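Local coordinates for protein thiosulfate sulfurtransferase RDL2, mitochondrial (Saccharomyces cerevisiae, PDB 6K6R) that catalyses the transfer of sulfane sulfur from thiosulfate to cyanide, yielding thiocyanate and sulfite, as a single-domain mitochondrial rhodanese, at residues T68-P72 and V90-A94. Residue numbers count along the deposited sequence, not the author numbering.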
ATOM      1  N   THR A  68      -6.262  -2.553  -4.344  1.00 20.77           N
ATOM      2  CA  THR A  68      -5.497  -1.894  -3.297  1.00 29.78           C
ATOM      3  C   THR A  68      -6.345  -1.693  -2.046  1.00 29.16           C
ATOM      4  O   THR A  68      -7.578  -1.670  -2.090  1.00 33.90           O
ATOM      5  CB  THR A  68      -4.973  -0.536  -3.767  1.00 24.67           C
ATOM      6  OG1 THR A  68      -6.048   0.229  -4.331  1.00 22.86           O
ATOM      7  CG2 THR A  68      -3.887  -0.714  -4.800  1.00 26.48           C
ATOM      8  N   ILE A  69      -5.659  -1.544  -0.917  1.00 30.48           N
ATOM      9  CA  ILE A  69      -6.264  -1.096   0.331  1.00 19.81           C
ATOM     10  C   ILE A  69      -5.726   0.296   0.630  1.00 27.55           C
ATOM     11  O   ILE A  69      -4.565   0.598   0.333  1.00 26.35           O
ATOM     12  CB  ILE A  69      -5.978  -2.068   1.494  1.00 31.03           C
ATOM     13  CG1 ILE A  69      -4.474  -2.200   1.740  1.00 28.96           C
ATOM     14  CG2 ILE A  69      -6.596  -3.431   1.214  1.00 31.24           C
ATOM     15  CD1 ILE A  69      -4.126  -2.937   3.020  1.00 26.37           C
ATOM     16  N   ASN A  70      -6.576   1.150   1.198  1.00 34.20           N
ATOM     17  CA  ASN A  70      -6.229   2.542   1.458  1.00 26.16           C
ATOM     18  C   ASN A  70      -5.907   2.701   2.938  1.00 22.41           C
ATOM     19  O   ASN A  70      -6.783   2.542   3.794  1.00 26.20           O
ATOM     20  CB  ASN A  70      -7.365   3.474   1.040  1.00 19.47           C
ATOM     21  CG  ASN A  70      -7.029   4.940   1.256  1.00 28.73           C
ATOM     22  OD1 ASN A  70      -7.915   5.765   1.470  1.00 39.20           O
ATOM     23  ND2 ASN A  70      -5.742   5.270   1.196  1.00 25.50           N
ATOM     24  N   ILE A  71      -4.648   3.004   3.235  1.00 31.85           N
ATOM     25  CA  ILE A  71      -4.217   3.332   4.591  1.00 33.80           C
ATOM     26  C   ILE A  71      -3.519   4.686   4.532  1.00 27.66           C
ATOM     27  O   ILE A  71      -2.312   4.749   4.257  1.00 28.85           O
ATOM     28  CB  ILE A  71      -3.305   2.242   5.175  1.00 26.09           C
ATOM     29  CG1 ILE A  71      -4.022   0.890   5.177  1.00 27.58           C
ATOM     30  CG2 ILE A  71      -2.870   2.606   6.584  1.00 19.88           C
ATOM     31  CD1 ILE A  71      -3.264  -0.203   5.901  1.00 36.05           C
ATOM     32  N   PRO A  72      -4.233   5.787   4.771  1.00 33.22           N
ATOM     33  CA  PRO A  72      -3.627   7.114   4.589  1.00 30.32           C
ATOM     34  C   PRO A  72      -2.593   7.401   5.669  1.00 27.56           C
ATOM     35  O   PRO A  72      -2.878   7.311   6.864  1.00 27.31           O
ATOM     36  CB  PRO A  72      -4.823   8.067   4.675  1.00 21.73           C
ATOM     37  CG  PRO A  72      -5.835   7.334   5.488  1.00 23.20           C
ATOM     38  CD  PRO A  72      -5.625   5.864   5.245  1.00 24.80           C
ATOM     39  N   VAL A  90     -12.444   1.138  11.835  1.00 46.06           N
ATOM     40  CA  VAL A  90     -12.021   2.426  11.297  1.00 41.20           C
ATOM     41  C   VAL A  90     -11.906   2.371   9.778  1.00 46.43           C
ATOM     42  O   VAL A  90     -12.275   3.324   9.084  1.00 37.86           O
ATOM     43  CB  VAL A  90     -10.698   2.861  11.957  1.00 38.54           C
ATOM     44  CG1 VAL A  90     -10.089   4.041  11.216  1.00 35.90           C
ATOM     45  CG2 VAL A  90     -10.929   3.219  13.418  1.00 29.57           C
ATOM     46  N   PHE A  91     -11.409   1.257   9.232  1.00 47.44           N
ATOM     47  CA  PHE A  91     -11.122   1.164   7.806  1.00 47.85           C
ATOM     48  C   PHE A  91     -12.066   0.256   7.031  1.00 50.14           C
ATOM     49  O   PHE A  91     -12.085   0.331   5.798  1.00 52.11           O
ATOM     50  CB  PHE A  91      -9.682   0.680   7.587  1.00 43.42           C
ATOM     51  CG  PHE A  91      -8.642   1.610   8.139  1.00 35.65           C
ATOM     52  CD1 PHE A  91      -8.332   2.788   7.481  1.00 32.16           C
ATOM     53  CD2 PHE A  91      -7.984   1.312   9.320  1.00 28.35           C
ATOM     54  CE1 PHE A  91      -7.379   3.650   7.986  1.00 30.01           C
ATOM     55  CE2 PHE A  91      -7.030   2.170   9.830  1.00 32.85           C
ATOM     56  CZ  PHE A  91      -6.730   3.341   9.163  1.00 22.92           C
ATOM     57  N   GLN A  92     -12.831  -0.597   7.712  1.00 54.54           N
ATOM     58  CA  GLN A  92     -13.785  -1.510   7.075  1.00 62.38           C
ATOM     59  C   GLN A  92     -13.089  -2.519   6.162  1.00 65.38           C
ATOM     60  O   GLN A  92     -13.597  -2.879   5.098  1.00 64.88           O
ATOM     61  CB  GLN A  92     -14.877  -0.746   6.321  1.00 60.46           C
ATOM     62  CG  GLN A  92     -16.055  -0.369   7.203  1.00 57.08           C
ATOM     63  CD  GLN A  92     -16.559  -1.542   8.027  1.00 78.04           C
ATOM     64  OE1 GLN A  92     -16.602  -1.478   9.256  1.00 72.06           O
ATOM     65  NE2 GLN A  92     -16.947  -2.617   7.352  1.00 71.13           N
ATOM     66  N   PHE A  93     -11.910  -2.971   6.582  1.00 54.63           N
ATOM     67  CA  PHE A  93     -11.323  -4.200   6.070  1.00 39.38           C
ATOM     68  C   PHE A  93     -10.418  -4.769   7.154  1.00 42.23           C
ATOM     69  O   PHE A  93     -10.116  -4.107   8.150  1.00 50.45           O
ATOM     70  CB  PHE A  93     -10.571  -3.989   4.744  1.00 41.10           C
ATOM     71  CG  PHE A  93      -9.469  -2.966   4.805  1.00 45.78           C
ATOM     72  CD1 PHE A  93      -8.220  -3.293   5.309  1.00 36.83           C
ATOM     73  CD2 PHE A  93      -9.673  -1.685   4.320  1.00 47.21           C
ATOM     74  CE1 PHE A  93      -7.204  -2.355   5.351  1.00 38.74           C
ATOM     75  CE2 PHE A  93      -8.661  -0.743   4.357  1.00 33.54           C
ATOM     76  CZ  PHE A  93      -7.426  -1.079   4.875  1.00 38.13           C
ATOM     77  N   ALA A  94      -9.996  -6.013   6.956  1.00 41.56           N
ATOM     78  CA  ALA A  94      -9.234  -6.711   7.982  1.00 39.35           C
ATOM     79  C   ALA A  94      -7.837  -6.118   8.121  1.00 35.09           C
ATOM     80  O   ALA A  94      -7.194  -5.757   7.130  1.00 39.66           O
ATOM     81  CB  ALA A  94      -9.140  -8.200   7.653  1.00 39.41           C
TER
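Phe-91, the last residue of helix 84-91, and Phe-93, two residues on in the following loop, reach across to strand 69-70, an outermost strand of the parallel rhodanese sheet. Phe-93 contributes most to the contact. Its ring lies against Ile-69, whose CB sits over one face, 4.2 Å from the ring centroid and 24° off the normal, a CH-pi contact in which CB approaches Phe-93 CZ to 3.8 Å. The edge of the same ring meets Ile-71, with CG1 of Ile-71 3.9 Å from CZ of Phe-93, and the backbone of Asn-70, whose O lies 3.8 Å from Phe-93 CE2 near the ring plane. Phe-91 packs further along the chain: its CE1 is 3.9 Å from CD of Pro-72, and its CD1 is 4.0 Å from Asn-70 O. The carbonyl oxygen of Asn-70 thus touches both rings. Gln-92, the first residue past the helix, leaves helical geometry with positive phi, and on either side of it the CA-to-CB bonds of Phe-91 and Phe-93 point toward 68-72. Backbone hydrogen bonds tie Ile-69 and Ile-71 to strand 49-53, and the side-chain amide of Asn-70 is held by Asp-53 O and Arg-55 O. Phe-91 also meets the ring of Phe-87. No hydrogen bond links the two segments, so helix end and loop meet the edge strand through apolar, CH-pi and carbonyl van der Waals contacts; the match probably rests on shape, not polar pairing.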